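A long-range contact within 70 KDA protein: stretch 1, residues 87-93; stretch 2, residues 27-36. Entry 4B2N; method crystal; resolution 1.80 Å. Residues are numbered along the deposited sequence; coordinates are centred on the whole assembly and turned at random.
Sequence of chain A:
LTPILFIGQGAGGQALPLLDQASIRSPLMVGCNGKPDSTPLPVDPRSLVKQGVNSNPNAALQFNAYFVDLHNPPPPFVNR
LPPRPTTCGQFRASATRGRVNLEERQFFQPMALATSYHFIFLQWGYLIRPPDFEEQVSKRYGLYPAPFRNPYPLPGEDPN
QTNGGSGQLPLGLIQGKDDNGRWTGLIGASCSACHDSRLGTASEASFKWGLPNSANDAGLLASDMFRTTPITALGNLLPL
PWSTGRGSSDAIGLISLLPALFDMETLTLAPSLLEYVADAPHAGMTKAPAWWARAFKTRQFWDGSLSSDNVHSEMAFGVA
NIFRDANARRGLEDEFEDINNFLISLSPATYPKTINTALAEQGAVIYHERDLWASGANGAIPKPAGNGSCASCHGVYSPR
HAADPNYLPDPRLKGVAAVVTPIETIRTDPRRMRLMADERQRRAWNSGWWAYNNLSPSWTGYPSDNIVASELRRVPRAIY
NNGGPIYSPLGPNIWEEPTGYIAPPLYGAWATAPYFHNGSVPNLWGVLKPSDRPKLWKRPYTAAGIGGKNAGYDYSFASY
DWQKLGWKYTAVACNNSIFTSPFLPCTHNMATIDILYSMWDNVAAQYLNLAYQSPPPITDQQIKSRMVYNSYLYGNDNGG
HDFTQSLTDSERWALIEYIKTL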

# COMPACT_ATOMS: atom_id res chain seq x y z
N THR A 87 -20.40 -13.33 13.57
CA THR A 87 -21.66 -13.20 12.82
C THR A 87 -21.66 -12.13 11.75
O THR A 87 -20.82 -11.23 11.78
CB THR A 87 -22.85 -12.84 13.74
OG1 THR A 87 -22.75 -11.47 14.14
CG2 THR A 87 -22.91 -13.81 14.96
N CYS A 88 -22.55 -12.24 10.81
CA CYS A 88 -22.63 -11.21 9.77
C CYS A 88 -22.86 -9.82 10.37
O CYS A 88 -22.29 -8.87 9.91
CB CYS A 88 -23.73 -11.55 8.79
SG CYS A 88 -23.30 -12.96 7.69
N GLY A 89 -23.69 -9.72 11.42
CA GLY A 89 -23.98 -8.42 11.99
C GLY A 89 -22.74 -7.82 12.65
O GLY A 89 -22.46 -6.63 12.51
N GLN A 90 -22.02 -8.63 13.41
CA GLN A 90 -20.76 -8.21 14.05
C GLN A 90 -19.76 -7.71 13.02
O GLN A 90 -19.18 -6.63 13.18
CB GLN A 90 -20.15 -9.32 14.87
CG GLN A 90 -20.90 -9.54 16.19
CD GLN A 90 -20.26 -10.72 16.93
OE1 GLN A 90 -19.20 -11.20 16.55
NE2 GLN A 90 -20.91 -11.18 18.01
N PHE A 91 -19.64 -8.44 11.92
CA PHE A 91 -18.67 -8.03 10.91
C PHE A 91 -19.07 -6.71 10.23
O PHE A 91 -18.23 -5.74 10.10
CB PHE A 91 -18.56 -9.15 9.87
CG PHE A 91 -17.62 -8.83 8.74
CD1 PHE A 91 -16.23 -8.81 8.93
CD2 PHE A 91 -18.12 -8.56 7.48
CE1 PHE A 91 -15.35 -8.50 7.87
CE2 PHE A 91 -17.25 -8.23 6.44
CZ PHE A 91 -15.86 -8.21 6.65
N ARG A 92 -20.36 -6.63 9.88
CA ARG A 92 -20.87 -5.46 9.16
C ARG A 92 -20.74 -4.22 10.06
O ARG A 92 -20.42 -3.15 9.57
CB ARG A 92 -22.35 -5.67 8.67
CG ARG A 92 -22.43 -6.71 7.55
CD ARG A 92 -23.78 -6.69 6.85
NE ARG A 92 -24.78 -7.33 7.69
CZ ARG A 92 -25.51 -8.40 7.36
NH1 ARG A 92 -25.42 -8.95 6.16
NH2 ARG A 92 -26.37 -8.90 8.26
N ALA A 93 -20.97 -4.38 11.36
CA ALA A 93 -20.86 -3.22 12.27
C ALA A 93 -19.39 -2.82 12.34
O ALA A 93 -19.04 -1.65 12.33
CB ALA A 93 -21.28 -3.65 13.67
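Stretch 2 27-36: PLMVGCNGKP

Stretch 1 enters a helix almost at once: T87 stands at the N-cap position, and residues 88-93 form the first turns of a helix that continues further along the chain. Stretch 2 begins as a helix at P27 and then leaves it, passing through a type II beta turn from C32 to K35 and on to P36. The two helices do not lie side by side. Their N-to-C directions differ by 131°, so they run more nearly antiparallel than parallel but cross steeply, with a signed crossing angle of -131°, and their axes come no closer than 10.9 Å. The closest pair of CA atoms across the stretches is that of C88 and C32, 5.8 Å apart.

That pair is covalently joined. C88 SG and C32 SG lie 2.0 Å apart in a disulfide with chi3 of -86°, close to the right angle such a bond prefers. Both cysteines point their CA-to-CB bonds toward the opposing stretch and both adopt the m rotamer, so two short side chains span the gap. The bond ties the first turn of one helix to a point 56 residues earlier in the chain, where the other stretch is about to turn.

One turn along from C88, the CA-to-CB bond of F91 also points toward stretch 2. Its t rotamer carries the ring to L28 and M29, which meet it in different ways. L28 CD2 sits over one face, 3.8 Å from F91 CE1, in a CH-pi contact; a branched leucine suits this place because a methyl group can rest on the flat ring. M29 comes to the edge instead, with its SD 3.8 Å from F91 CE2 and near the plane of the ring. The CA-to-CB bond of M29 points sideways, but its long, flexible chain, with all three chi angles m, brings the sulfur back to the aromatic edge.

R92 supplies the polar part of the contact. Its CA-to-CB bond also points sideways, yet the chain is long enough for its guanidinium to reach the backbone of the turn. R92 NH2 donates to K35 O at 3.0 Å, the best-aligned bond of the set, while NH1 of R92 makes a weak bond to C32 O at 2.9 Å. Several N-H groups spread in one plane let a single arginine address two carbonyls, both at the edge of the guanidinium.

The turn itself is held by a backbone hydrogen bond from K35 N to C32 O at 3.1 Å, so C32 O serves both the turn and the arginine. G34 has a positive phi of 69°, which by itself favours glycine. The CA-to-CB bond of N33 points away from stretch 1, as that of an exposed polar residue can. Beyond the turn, the CA-to-CB bond of P36 points away from stretch 1, and its backbone makes the approach, with P36 O 3.8 Å from C88 CB. Within stretch 1, T87 OG1 accepts from Q90 N at 3.0 Å, capping an otherwise unpaired amide at the start of the helix.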

# COMPACT_ATOMS: atom_id res chain seq x y z
N PRO A 27 -15.49 -12.61 0.06
CA PRO A 27 -16.28 -13.83 0.40
C PRO A 27 -17.22 -13.74 1.62
O PRO A 27 -18.31 -14.26 1.61
CB PRO A 27 -15.19 -14.87 0.65
CG PRO A 27 -14.08 -14.44 -0.24
CD PRO A 27 -14.05 -12.91 -0.19
N LEU A 28 -16.81 -13.04 2.65
CA LEU A 28 -17.69 -12.74 3.76
C LEU A 28 -18.90 -11.91 3.32
O LEU A 28 -19.98 -12.14 3.83
CB LEU A 28 -16.93 -12.00 4.89
CG LEU A 28 -16.23 -12.94 5.92
CD1 LEU A 28 -15.33 -14.01 5.28
CD2 LEU A 28 -15.39 -12.20 6.94
N MET A 29 -18.69 -10.92 2.45
CA MET A 29 -19.82 -10.15 1.92
C MET A 29 -20.66 -11.05 0.99
O MET A 29 -21.85 -10.95 1.01
CB MET A 29 -19.39 -8.86 1.25
CG MET A 29 -18.65 -7.91 2.21
SD MET A 29 -19.71 -7.51 3.64
CE MET A 29 -20.74 -6.21 2.93
N VAL A 30 -20.06 -11.93 0.22
CA VAL A 30 -20.88 -12.86 -0.61
C VAL A 30 -21.77 -13.64 0.32
O VAL A 30 -23.00 -13.72 0.12
CB VAL A 30 -20.01 -13.79 -1.51
CG1 VAL A 30 -20.82 -14.89 -2.18
CG2 VAL A 30 -19.24 -12.94 -2.53
N GLY A 31 -21.17 -14.20 1.36
CA GLY A 31 -21.91 -15.10 2.24
C GLY A 31 -22.95 -14.44 3.10
O GLY A 31 -23.89 -15.08 3.54
N CYS A 32 -22.76 -13.17 3.41
CA CYS A 32 -23.70 -12.46 4.25
C CYS A 32 -24.74 -11.68 3.48
O CYS A 32 -25.54 -10.96 4.08
CB CYS A 32 -22.95 -11.47 5.09
SG CYS A 32 -21.90 -12.20 6.41
N ASN A 33 -24.68 -11.73 2.16
CA ASN A 33 -25.51 -10.83 1.39
C ASN A 33 -27.01 -11.19 1.58
O ASN A 33 -27.40 -12.34 1.35
CB ASN A 33 -25.06 -10.92 -0.06
CG ASN A 33 -25.89 -10.08 -1.00
OD1 ASN A 33 -26.22 -8.93 -0.74
ND2 ASN A 33 -26.21 -10.67 -2.12
N GLY A 34 -27.83 -10.23 2.04
CA GLY A 34 -29.27 -10.50 2.29
C GLY A 34 -29.53 -11.46 3.46
O GLY A 34 -30.59 -12.06 3.57
N LYS A 35 -28.54 -11.66 4.31
CA LYS A 35 -28.66 -12.60 5.43
C LYS A 35 -28.78 -11.76 6.67
O LYS A 35 -28.23 -10.65 6.74
CB LYS A 35 -27.47 -13.55 5.53
CG LYS A 35 -27.17 -14.44 4.32
CD LYS A 35 -28.40 -15.24 3.90
CE LYS A 35 -28.08 -16.70 3.59
NZ LYS A 35 -26.74 -16.82 2.97
N PRO A 36 -29.53 -12.26 7.64
CA PRO A 36 -29.69 -11.51 8.85
C PRO A 36 -28.38 -11.38 9.66
O PRO A 36 -27.45 -12.17 9.49
CB PRO A 36 -30.76 -12.31 9.61
CG PRO A 36 -30.66 -13.70 9.05
CD PRO A 36 -30.35 -13.50 7.61